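Local coordinates for protein Exo-1,5-alpha-L-arabinofuranobiosidase (Gibberella zeae, PDB 5M1Z) that probably acts as an exo-type glycosidase that hydrolyses alpha-L-arabinofuranosyl linkages, releasing arabinobiose from the ends of 1,5-linked arabinan chains, at residues 227-232 with 244-249; 169-174 with 211-216; 198-203 with 223-228. All coordinates share one frame; numbering follows the deposited sequence.

Contact 1 of 3, residues 227-232 with 244-249; sequences YEYGGG and PVYYRL. With 6LW ((Z)-L-Arabinonhydroximo-1,4-lactone), chain B.
The ring of Y229 drives its edge into the face of Y246: CD2 of Y229 stands over the centre of the Y246 ring, the ring centroids lie 4.8 Å apart and the planes meet at 76°, a T-shaped pair. With chi1 of 179°, the Y229 side chain swings beside its own carbonyl carbon and across the neighbouring strand. Y246 sets its CB over one face of the Y227 ring, 4.0 Å from CB to the ring centroid, as a CH-pi contact. Flat rings suit Y229 and Y246 for their edge-to-face meeting, while Y227 offers both a ring face for CB and a hydroxyl for R248.

Beneath the rings, strands 223-230 and 245-250 pair as an antiparallel hairpin. Y227 and Y246 form a hydrogen-bonded pair, with Y246 N to Y227 O and Y227 N to Y246 O both 3.0 Å; E228 and V245 are the next, non-hydrogen-bonded pair. Y229 N then gives a nearly straight bond of 2.8 Å to P244 O. Proline has no N-H to offer, but its carbonyl still serves the ladder. A type II turn, Y229 to G232, leaves the strand, with glycine at G231 where phi is positive.

R248, extended from CG to NE, donates from NE to Y227 OH (3.2 Å), while its NH1 bonds the F256 carbonyl. The buried Y227 hydroxyl is thus gripped by R248 and also Y203. On the opposite face, S275 N holds E228 OE1, which would tend to orient OE2 toward the hydroximo N1 of the bound lactone, a very close approach.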
loop_
_atom_site.group_PDB
_atom_site.type_symbol
_atom_site.label_atom_id
_atom_site.label_comp_id
_atom_site.label_asym_id
_atom_site.label_seq_id
_atom_site.Cartn_x
_atom_site.Cartn_y
_atom_site.Cartn_z
ATOM N N TYR A 227 1.561 -7.305 -7.014
ATOM C CA TYR A 227 0.444 -7.816 -6.274
ATOM C C TYR A 227 0.752 -9.159 -5.692
ATOM O O TYR A 227 1.703 -9.799 -6.121
ATOM C CB TYR A 227 -0.800 -7.946 -7.150
ATOM C CG TYR A 227 -0.631 -8.757 -8.411
ATOM C CD1 TYR A 227 -0.002 -8.227 -9.522
ATOM C CD2 TYR A 227 -1.146 -10.045 -8.513
ATOM C CE1 TYR A 227 0.181 -8.982 -10.686
ATOM C CE2 TYR A 227 -0.993 -10.776 -9.674
ATOM C CZ TYR A 227 -0.343 -10.238 -10.758
ATOM O OH TYR A 227 -0.213 -10.963 -11.909
ATOM N N GLU A 228 -0.070 -9.584 -4.733
ATOM C CA GLU A 228 0.003 -10.951 -4.218
ATOM C C GLU A 228 -0.950 -11.777 -5.073
ATOM O O GLU A 228 -2.103 -11.387 -5.351
ATOM C CB GLU A 228 -0.323 -11.028 -2.739
ATOM C CG GLU A 228 -1.754 -10.731 -2.362
ATOM C CD GLU A 228 -2.010 -10.963 -0.891
ATOM O OE1 GLU A 228 -1.078 -11.145 -0.103
ATOM O OE2 GLU A 228 -3.166 -11.028 -0.530
ATOM N N TYR A 229 -0.453 -12.872 -5.602
ATOM C CA TYR A 229 -1.258 -13.753 -6.433
ATOM C C TYR A 229 -1.765 -14.947 -5.582
ATOM O O TYR A 229 -1.131 -16.014 -5.528
ATOM C CB TYR A 229 -0.411 -14.195 -7.617
ATOM C CG TYR A 229 -1.066 -15.156 -8.598
ATOM C CD1 TYR A 229 -2.349 -15.657 -8.428
ATOM C CD2 TYR A 229 -0.353 -15.542 -9.755
ATOM C CE1 TYR A 229 -2.907 -16.533 -9.351
ATOM C CE2 TYR A 229 -0.882 -16.408 -10.652
ATOM C CZ TYR A 229 -2.150 -16.899 -10.455
ATOM O OH TYR A 229 -2.600 -17.797 -11.406
ATOM N N GLY A 230 -2.890 -14.751 -4.890
ATOM C CA GLY A 230 -3.417 -15.833 -4.037
ATOM C C GLY A 230 -3.880 -16.953 -4.958
ATOM O O GLY A 230 -4.567 -16.685 -5.980
ATOM N N GLY A 231 -3.500 -18.188 -4.642
ATOM C CA GLY A 231 -3.849 -19.301 -5.496
ATOM C C GLY A 231 -2.850 -19.472 -6.589
ATOM O O GLY A 231 -3.078 -20.224 -7.523
ATOM N N GLY A 232 -1.711 -18.799 -6.499
ATOM C CA GLY A 232 -0.764 -18.837 -7.621
ATOM C C GLY A 232 -0.111 -20.223 -7.689
ATOM O O GLY A 232 -0.168 -20.973 -6.715
ATOM N N PRO A 244 2.141 -15.886 -3.616
ATOM C CA PRO A 244 3.395 -15.409 -4.160
ATOM C C PRO A 244 3.276 -14.021 -4.828
ATOM O O PRO A 244 2.227 -13.635 -5.350
ATOM C CB PRO A 244 3.766 -16.479 -5.198
ATOM C CG PRO A 244 2.441 -17.069 -5.604
ATOM C CD PRO A 244 1.626 -17.081 -4.348
ATOM N N VAL A 245 4.358 -13.283 -4.751
ATOM C CA VAL A 245 4.408 -11.943 -5.299
ATOM C C VAL A 245 4.675 -12.028 -6.797
ATOM O O VAL A 245 5.639 -12.653 -7.222
ATOM C CB VAL A 245 5.435 -11.081 -4.596
ATOM C CG1 VAL A 245 5.444 -9.678 -5.191
ATOM C CG2 VAL A 245 5.117 -10.984 -3.105
ATOM N N TYR A 246 3.765 -11.417 -7.551
ATOM C CA TYR A 246 3.821 -11.315 -9.013
ATOM C C TYR A 246 3.802 -9.846 -9.427
ATOM O O TYR A 246 3.477 -8.961 -8.626
ATOM C CB TYR A 246 2.648 -12.063 -9.646
ATOM C CG TYR A 246 2.852 -13.549 -9.894
ATOM C CD1 TYR A 246 3.034 -14.448 -8.844
ATOM C CD2 TYR A 246 2.815 -14.086 -11.215
ATOM C CE1 TYR A 246 3.201 -15.815 -9.072
ATOM C CE2 TYR A 246 3.002 -15.448 -11.448
ATOM C CZ TYR A 246 3.185 -16.308 -10.370
ATOM O OH TYR A 246 3.323 -17.659 -10.542
ATOM N N TYR A 247 4.212 -9.590 -10.677
ATOM C CA TYR A 247 4.189 -8.276 -11.254
ATOM C C TYR A 247 3.942 -8.299 -12.754
ATOM O O TYR A 247 4.087 -9.317 -13.421
ATOM C CB TYR A 247 5.444 -7.513 -10.946
ATOM C CG TYR A 247 6.699 -8.091 -11.543
ATOM C CD1 TYR A 247 7.368 -9.104 -10.898
ATOM C CD2 TYR A 247 7.241 -7.572 -12.736
ATOM C CE1 TYR A 247 8.545 -9.626 -11.401
ATOM C CE2 TYR A 247 8.440 -8.060 -13.259
ATOM C CZ TYR A 247 9.089 -9.100 -12.578
ATOM O OH TYR A 247 10.257 -9.615 -13.077
ATOM N N ARG A 248 3.532 -7.166 -13.257
ATOM C CA ARG A 248 3.319 -6.940 -14.653
ATOM C C ARG A 248 3.940 -5.588 -14.993
ATOM O O ARG A 248 4.096 -4.713 -14.114
ATOM C CB ARG A 248 1.838 -6.966 -15.030
ATOM C CG ARG A 248 1.210 -8.305 -14.821
ATOM C CD ARG A 248 -0.276 -8.273 -14.995
ATOM N NE ARG A 248 -0.882 -9.548 -14.651
ATOM C CZ ARG A 248 -1.966 -10.062 -15.236
ATOM N NH1 ARG A 248 -2.626 -9.379 -16.163
ATOM N NH2 ARG A 248 -2.452 -11.256 -14.857
ATOM N N LEU A 249 4.309 -5.447 -16.276
ATOM C CA LEU A 249 4.934 -4.227 -16.813
ATOM C C LEU A 249 4.107 -3.644 -17.965
ATOM O O LEU A 249 3.611 -4.370 -18.862
ATOM C CB LEU A 249 6.330 -4.533 -17.301
ATOM C CG LEU A 249 7.237 -5.172 -16.262
ATOM C CD1 LEU A 249 8.433 -5.842 -16.937
ATOM C CD2 LEU A 249 7.704 -4.138 -15.247
HETATM C C3 6LW B . -7.956 -9.047 0.803
HETATM C C2 6LW B . -6.650 -9.419 0.113
HETATM C C1 6LW B . -5.675 -9.318 1.272
HETATM O O3 6LW B . -8.977 -9.924 0.340
HETATM O O4 6LW B . -6.278 -8.772 2.457
HETATM O O1 6LW B . -4.099 -10.862 2.136
HETATM C C4 6LW B . -7.632 -9.193 2.298
HETATM N N1 6LW B . -4.419 -9.780 1.305
HETATM O O2 6LW B . -6.441 -8.570 -1.009
HETATM C C5 6LW B . -8.402 -8.346 3.287
HETATM O O5 6LW B . -7.991 -8.789 4.602
#

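Contact 2 of 3, residues 169-174 with 211-216; sequences YYSDQR and GMPTVA. With 6LW ((Z)-L-Arabinonhydroximo-1,4-lactone), chain B.
The Y169 ring carries the CG2 methyl of V215 over one face, 3.9 Å from CG2 to the ring centroid and offset toward the rim, a CH-pi contact in which the two side chains cross at about a right angle. R174 NH2 lies at the edge of the Y170 ring and donates to Y170 OH, which also bonds Q186; the R174 guanidinium in turn has D172 OD2 at its own edge, in plane. V215 suits its place because a branched side chain can lay one methyl on the ring, and the Y169 hydroxyl reaches beyond it to the carbonyl of P253.

P213 fills the next position, its CG 4.1 Å from Y169 CB and 4.0 Å from Y170 CA, a compact ring fitted against the backbone. S171 follows: chi1 of -47° brings OG to 3.7 Å from P213 CD, while its hydrogen bond goes to E156 OE1, which also bonds the arabinonhydroximolactone. G211, with only hydrogens on its CA, lets O2 of that ligand come within 3.6 Å of this CA.

Farther along the chain, R174 grips D172 in a side-on salt bridge, NE to OD1 and NH2 to OD2 (both 2.7 Å). R174 N reaches OD1 from the face opposite to NE, an Asx turn at the end of strand 165-172.

Strands 165-172 and 209-217 run antiparallel, at 170° for the short segments, but belong to successive four-stranded sheets, 165-172 as the second strand of its sheet and 209-217 as the first, edge strand of the next. L183 of strand 182-188 touches both S171 and P213, while M160 of strand 154-162 packs on Y169 and V215.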
loop_
_atom_site.group_PDB
_atom_site.type_symbol
_atom_site.label_atom_id
_atom_site.label_comp_id
_atom_site.label_asym_id
_atom_site.label_seq_id
_atom_site.Cartn_x
_atom_site.Cartn_y
_atom_site.Cartn_z
ATOM N N TYR A 169 -6.367 2.195 -7.789
ATOM C CA TYR A 169 -6.305 0.788 -7.926
ATOM C C TYR A 169 -6.814 0.124 -6.654
ATOM O O TYR A 169 -6.487 0.567 -5.536
ATOM C CB TYR A 169 -4.849 0.341 -8.088
ATOM C CG TYR A 169 -4.164 0.849 -9.323
ATOM C CD1 TYR A 169 -4.250 0.144 -10.552
ATOM C CD2 TYR A 169 -3.426 2.044 -9.299
ATOM C CE1 TYR A 169 -3.611 0.593 -11.694
ATOM C CE2 TYR A 169 -2.772 2.508 -10.454
ATOM C CZ TYR A 169 -2.858 1.779 -11.640
ATOM O OH TYR A 169 -2.202 2.236 -12.771
ATOM N N TYR A 170 -7.542 -0.983 -6.793
ATOM C CA TYR A 170 -7.985 -1.722 -5.622
ATOM C C TYR A 170 -8.338 -3.213 -5.915
ATOM O O TYR A 170 -8.251 -3.667 -7.058
ATOM C CB TYR A 170 -9.131 -0.936 -4.949
ATOM C CG TYR A 170 -10.393 -0.737 -5.737
ATOM C CD1 TYR A 170 -10.513 0.310 -6.637
ATOM C CD2 TYR A 170 -11.465 -1.598 -5.608
ATOM C CE1 TYR A 170 -11.687 0.508 -7.389
ATOM C CE2 TYR A 170 -12.657 -1.401 -6.319
ATOM C CZ TYR A 170 -12.748 -0.348 -7.205
ATOM O OH TYR A 170 -13.910 -0.156 -7.909
ATOM N N SER A 171 -8.678 -3.941 -4.858
ATOM C CA SER A 171 -9.084 -5.355 -4.920
ATOM C C SER A 171 -10.604 -5.384 -4.798
ATOM O O SER A 171 -11.177 -4.636 -4.034
ATOM C CB SER A 171 -8.477 -6.174 -3.760
ATOM O OG SER A 171 -7.086 -5.877 -3.620
ATOM N N ASP A 172 -11.228 -6.287 -5.519
ATOM C CA ASP A 172 -12.658 -6.249 -5.754
ATOM C C ASP A 172 -13.164 -7.681 -5.686
ATOM O O ASP A 172 -12.734 -8.524 -6.488
ATOM C CB ASP A 172 -12.867 -5.695 -7.129
ATOM C CG ASP A 172 -14.344 -5.300 -7.441
ATOM O OD1 ASP A 172 -15.245 -5.688 -6.662
ATOM O OD2 ASP A 172 -14.570 -4.538 -8.466
ATOM N N GLN A 173 -14.050 -7.947 -4.757
ATOM C CA GLN A 173 -14.762 -9.236 -4.686
ATOM C C GLN A 173 -16.203 -9.233 -5.234
ATOM O O GLN A 173 -16.908 -10.218 -5.144
ATOM C CB GLN A 173 -14.786 -9.758 -3.231
ATOM C CG GLN A 173 -13.402 -10.061 -2.669
ATOM C CD GLN A 173 -13.394 -10.899 -1.355
ATOM O OE1 GLN A 173 -12.552 -10.662 -0.481
ATOM N NE2 GLN A 173 -14.320 -11.873 -1.220
ATOM N N ARG A 174 -16.616 -8.158 -5.871
ATOM C CA ARG A 174 -17.986 -8.019 -6.356
ATOM C C ARG A 174 -18.319 -8.840 -7.599
ATOM O O ARG A 174 -19.469 -8.929 -7.908
ATOM C CB ARG A 174 -18.296 -6.554 -6.658
ATOM C CG ARG A 174 -18.177 -5.650 -5.435
ATOM C CD ARG A 174 -18.267 -4.178 -5.764
ATOM N NE ARG A 174 -17.203 -3.767 -6.669
ATOM C CZ ARG A 174 -16.883 -2.510 -6.952
ATOM N NH1 ARG A 174 -17.553 -1.498 -6.410
ATOM N NH2 ARG A 174 -15.902 -2.263 -7.810
ATOM N N GLY A 211 -4.391 -9.764 -5.179
ATOM C CA GLY A 211 -4.723 -8.778 -4.171
ATOM C C GLY A 211 -3.605 -7.795 -3.968
ATOM O O GLY A 211 -2.494 -8.034 -4.378
ATOM N N MET A 212 -3.938 -6.687 -3.313
ATOM C CA MET A 212 -2.954 -5.771 -2.696
ATOM C C MET A 212 -2.058 -5.094 -3.737
ATOM O O MET A 212 -0.838 -5.227 -3.721
ATOM C CB MET A 212 -2.157 -6.495 -1.584
ATOM C CG MET A 212 -3.113 -7.350 -0.730
ATOM S SD MET A 212 -2.528 -7.808 0.868
ATOM C CE MET A 212 -2.485 -6.227 1.745
ATOM N N PRO A 213 -2.680 -4.323 -4.617
ATOM C CA PRO A 213 -1.913 -3.706 -5.705
ATOM C C PRO A 213 -1.090 -2.497 -5.299
ATOM O O PRO A 213 -1.592 -1.627 -4.574
ATOM C CB PRO A 213 -2.995 -3.294 -6.700
ATOM C CG PRO A 213 -4.199 -3.019 -5.827
ATOM C CD PRO A 213 -4.102 -3.967 -4.658
ATOM N N THR A 214 0.150 -2.466 -5.764
ATOM C CA THR A 214 0.958 -1.274 -5.723
ATOM C C THR A 214 1.654 -1.094 -7.035
ATOM O O THR A 214 1.833 -2.027 -7.794
ATOM C CB THR A 214 1.952 -1.190 -4.518
ATOM O OG1 THR A 214 2.974 -2.180 -4.621
ATOM C CG2 THR A 214 1.254 -1.336 -3.174
ATOM N N VAL A 215 2.037 0.141 -7.322
ATOM C CA VAL A 215 2.528 0.504 -8.648
ATOM C C VAL A 215 3.681 1.489 -8.530
ATOM O O VAL A 215 3.672 2.425 -7.696
ATOM C CB VAL A 215 1.432 1.128 -9.580
ATOM C CG1 VAL A 215 1.952 1.225 -11.024
ATOM C CG2 VAL A 215 0.143 0.313 -9.601
ATOM N N ALA A 216 4.666 1.344 -9.400
ATOM C CA ALA A 216 5.717 2.310 -9.444
ATOM C C ALA A 216 6.114 2.650 -10.922
ATOM O O ALA A 216 6.015 1.821 -11.835
ATOM C CB ALA A 216 6.905 1.782 -8.679
HETATM C C3 6LW B . -7.956 -9.047 0.803
HETATM C C2 6LW B . -6.650 -9.419 0.113
HETATM C C1 6LW B . -5.675 -9.318 1.272
HETATM O O3 6LW B . -8.977 -9.924 0.340
HETATM O O4 6LW B . -6.278 -8.772 2.457
HETATM O O1 6LW B . -4.099 -10.862 2.136
HETATM C C4 6LW B . -7.632 -9.193 2.298
HETATM N N1 6LW B . -4.419 -9.780 1.305
HETATM O O2 6LW B . -6.441 -8.570 -1.009
HETATM C C5 6LW B . -8.402 -8.346 3.287
HETATM O O5 6LW B . -7.991 -8.789 4.602
#

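Contact 3 of 3, residues 198-203 with 223-228. With 6LW ((Z)-L-Arabinonhydroximo-1,4-lactone), chain B.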
loop_
_atom_site.group_PDB
_atom_site.type_symbol
_atom_site.label_atom_id
_atom_site.label_comp_id
_atom_site.label_asym_id
_atom_site.label_seq_id
_atom_site.Cartn_x
_atom_site.Cartn_y
_atom_site.Cartn_z
ATOM N N VAL A 198 -12.442 -0.737 -14.421
ATOM C CA VAL A 198 -11.636 -1.374 -15.427
ATOM C C VAL A 198 -10.853 -2.493 -14.707
ATOM O O VAL A 198 -10.166 -2.236 -13.705
ATOM C CB VAL A 198 -10.592 -0.401 -16.010
ATOM C CG1 VAL A 198 -9.640 -1.089 -16.955
ATOM C CG2 VAL A 198 -11.235 0.800 -16.719
ATOM N N ASP A 199 -10.914 -3.707 -15.248
ATOM C CA ASP A 199 -10.096 -4.833 -14.758
ATOM C C ASP A 199 -8.590 -4.648 -14.992
ATOM O O ASP A 199 -8.136 -4.216 -16.080
ATOM C CB ASP A 199 -10.562 -6.118 -15.421
ATOM C CG ASP A 199 -11.950 -6.542 -14.971
ATOM O OD1 ASP A 199 -12.404 -6.167 -13.889
ATOM O OD2 ASP A 199 -12.636 -7.250 -15.744
ATOM N N ASP A 200 -7.800 -4.969 -13.972
ATOM C CA ASP A 200 -6.343 -4.906 -14.059
ATOM C C ASP A 200 -5.639 -6.289 -14.072
ATOM O O ASP A 200 -4.556 -6.421 -14.646
ATOM C CB ASP A 200 -5.730 -4.091 -12.899
ATOM C CG ASP A 200 -6.164 -2.621 -12.878
ATOM O OD1 ASP A 200 -6.297 -2.036 -13.976
ATOM O OD2 ASP A 200 -6.379 -2.065 -11.740
ATOM N N THR A 201 -6.230 -7.263 -13.395
ATOM C CA THR A 201 -5.628 -8.572 -13.251
ATOM C C THR A 201 -6.745 -9.444 -12.718
ATOM O O THR A 201 -7.374 -9.139 -11.706
ATOM C CB THR A 201 -4.393 -8.578 -12.329
ATOM O OG1 THR A 201 -3.245 -8.191 -13.064
ATOM C CG2 THR A 201 -4.081 -9.937 -11.795
ATOM N N LYS A 202 -7.030 -10.509 -13.444
ATOM C CA LYS A 202 -7.969 -11.520 -12.988
ATOM C C LYS A 202 -7.582 -12.876 -13.559
ATOM O O LYS A 202 -6.920 -12.969 -14.598
ATOM C CB LYS A 202 -9.368 -11.182 -13.421
ATOM C CG LYS A 202 -9.516 -11.035 -14.905
ATOM C CD LYS A 202 -10.844 -10.437 -15.260
ATOM C CE LYS A 202 -10.994 -10.375 -16.780
ATOM N NZ LYS A 202 -12.407 -10.074 -17.085
ATOM N N TYR A 203 -7.985 -13.924 -12.868
ATOM C CA TYR A 203 -7.549 -15.261 -13.229
ATOM C C TYR A 203 -8.761 -16.140 -13.375
ATOM O O TYR A 203 -9.751 -16.019 -12.627
ATOM C CB TYR A 203 -6.603 -15.819 -12.183
ATOM C CG TYR A 203 -5.260 -15.148 -12.258
ATOM C CD1 TYR A 203 -4.312 -15.546 -13.206
ATOM C CD2 TYR A 203 -4.963 -14.064 -11.458
ATOM C CE1 TYR A 203 -3.101 -14.887 -13.319
ATOM C CE2 TYR A 203 -3.740 -13.396 -11.539
ATOM C CZ TYR A 203 -2.800 -13.818 -12.466
ATOM O OH TYR A 203 -1.638 -13.138 -12.595
ATOM N N TYR A 223 5.632 1.139 -16.258
ATOM C CA TYR A 223 5.166 1.051 -14.884
ATOM C C TYR A 223 5.235 -0.369 -14.499
ATOM O O TYR A 223 4.876 -1.248 -15.305
ATOM C CB TYR A 223 3.740 1.515 -14.730
ATOM C CG TYR A 223 3.587 3.003 -14.943
ATOM C CD1 TYR A 223 3.471 3.542 -16.235
ATOM C CD2 TYR A 223 3.589 3.869 -13.885
ATOM C CE1 TYR A 223 3.384 4.899 -16.439
ATOM C CE2 TYR A 223 3.442 5.229 -14.066
ATOM C CZ TYR A 223 3.335 5.734 -15.348
ATOM O OH TYR A 223 3.203 7.077 -15.495
ATOM N N ILE A 224 5.637 -0.601 -13.250
ATOM C CA ILE A 224 5.581 -1.925 -12.669
ATOM C C ILE A 224 4.404 -2.044 -11.686
ATOM O O ILE A 224 4.222 -1.213 -10.817
ATOM C CB ILE A 224 6.927 -2.350 -12.032
ATOM C CG1 ILE A 224 6.821 -3.820 -11.638
ATOM C CG2 ILE A 224 7.354 -1.478 -10.861
ATOM C CD1 ILE A 224 8.090 -4.430 -11.117
ATOM N N TYR A 225 3.625 -3.097 -11.834
ATOM C CA TYR A 225 2.417 -3.319 -11.036
ATOM C C TYR A 225 2.650 -4.587 -10.264
ATOM O O TYR A 225 2.862 -5.658 -10.879
ATOM C CB TYR A 225 1.242 -3.502 -11.996
ATOM C CG TYR A 225 -0.115 -3.865 -11.427
ATOM C CD1 TYR A 225 -0.970 -2.869 -10.958
ATOM C CD2 TYR A 225 -0.595 -5.157 -11.463
ATOM C CE1 TYR A 225 -2.219 -3.154 -10.456
ATOM C CE2 TYR A 225 -1.875 -5.466 -11.001
ATOM C CZ TYR A 225 -2.681 -4.444 -10.501
ATOM O OH TYR A 225 -3.927 -4.686 -10.013
ATOM N N VAL A 226 2.603 -4.500 -8.943
ATOM C CA VAL A 226 2.966 -5.621 -8.067
ATOM C C VAL A 226 1.750 -5.995 -7.241
ATOM O O VAL A 226 0.995 -5.115 -6.805
ATOM C CB VAL A 226 4.177 -5.233 -7.180
ATOM C CG1 VAL A 226 4.562 -6.335 -6.220
ATOM C CG2 VAL A 226 5.386 -4.894 -8.046
ATOM N N TYR A 227 1.561 -7.305 -7.014
ATOM C CA TYR A 227 0.444 -7.816 -6.274
ATOM C C TYR A 227 0.752 -9.159 -5.692
ATOM O O TYR A 227 1.703 -9.799 -6.121
ATOM C CB TYR A 227 -0.800 -7.946 -7.150
ATOM C CG TYR A 227 -0.631 -8.757 -8.411
ATOM C CD1 TYR A 227 -0.002 -8.227 -9.522
ATOM C CD2 TYR A 227 -1.146 -10.045 -8.513
ATOM C CE1 TYR A 227 0.181 -8.982 -10.686
ATOM C CE2 TYR A 227 -0.993 -10.776 -9.674
ATOM C CZ TYR A 227 -0.343 -10.238 -10.758
ATOM O OH TYR A 227 -0.213 -10.963 -11.909
ATOM N N GLU A 228 -0.070 -9.584 -4.733
ATOM C CA GLU A 228 0.003 -10.951 -4.218
ATOM C C GLU A 228 -0.950 -11.777 -5.073
ATOM O O GLU A 228 -2.103 -11.387 -5.351
ATOM C CB GLU A 228 -0.323 -11.028 -2.739
ATOM C CG GLU A 228 -1.754 -10.731 -2.362
ATOM C CD GLU A 228 -2.010 -10.963 -0.891
ATOM O OE1 GLU A 228 -1.078 -11.145 -0.103
ATOM O OE2 GLU A 228 -3.166 -11.028 -0.530
HETATM C C3 6LW B . -7.956 -9.047 0.803
HETATM C C2 6LW B . -6.650 -9.419 0.113
HETATM C C1 6LW B . -5.675 -9.318 1.272
HETATM O O3 6LW B . -8.977 -9.924 0.340
HETATM O O4 6LW B . -6.278 -8.772 2.457
HETATM O O1 6LW B . -4.099 -10.862 2.136
HETATM C C4 6LW B . -7.632 -9.193 2.298
HETATM N N1 6LW B . -4.419 -9.780 1.305
HETATM O O2 6LW B . -6.441 -8.570 -1.009
HETATM C C5 6LW B . -8.402 -8.346 3.287
HETATM O O5 6LW B . -7.991 -8.789 4.602
HETATM O O HOH W 1 -5.729 -2.905 -9.229
#
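Strands 198-201 and 223-228 pass each other at 76°, with axes 9.8 Å apart at closest approach, too far for backbone pairing; side chains span the gap. A classic beta bulge at D200 and T201, both opposite L183, turns these two successive side chains toward the other strand.

D200 lays its CB 3.5 Å from Y225 OH, the carboxylate and ring planes standing 70° apart. A water joins their polar ends, 2.7 Å from D200 OD2 and 2.7 Å from Y225 OH, at the edge of that ring. An acid and a phenol suit such a bridge, and H185 takes the other carboxylate oxygen, OD1.

These strands come from adjacent four-stranded antiparallel sheets, arranged as in the blades of a sialidase-like beta-propeller, and 198-201 is the fourth, edge strand of its sheet. Y225 and Y227 thus pack between what are probably two neighbouring blades, both also touching L183.

T201 serves both tyrosines. Its CG2, placed anti to the backbone N, gives a CH-pi contact to the Y227 ring, 4.2 Å from the centroid and off-centre, while OG1 donates to the carbonyl of D200 and lies 3.7 Å from Y225 CE2. Beyond the strand, Y203 comes from the opposite direction to Y227, and their hydroxyls share a hydrogen bond of 2.7 Å between the two OH atoms. Y203 OH is bonded to H261 ND1 and R248 NH2 as well.

In the fold
The three contacts lie close together, their centres 7 to 11 Å apart, across two consecutive four-stranded sheets. Contact 2 opens on strand 165-172 and closes on 209-217; contact 3 begins between those strands, at 198-203, and ends on 223-228, so the two interlock along the chain. Contact 1 starts where contact 3 ends, sharing Y227 and E228. Contact 1 lies within one sheet, whereas contacts 2 and 3 join it to the preceding one, consistent with neighbouring propeller blades. Strand 223-230 is shared by contacts 1 and 3 and pairs with 209-217 of contact 2. All three reach the surroundings of the bound lactone, with E228 beside it.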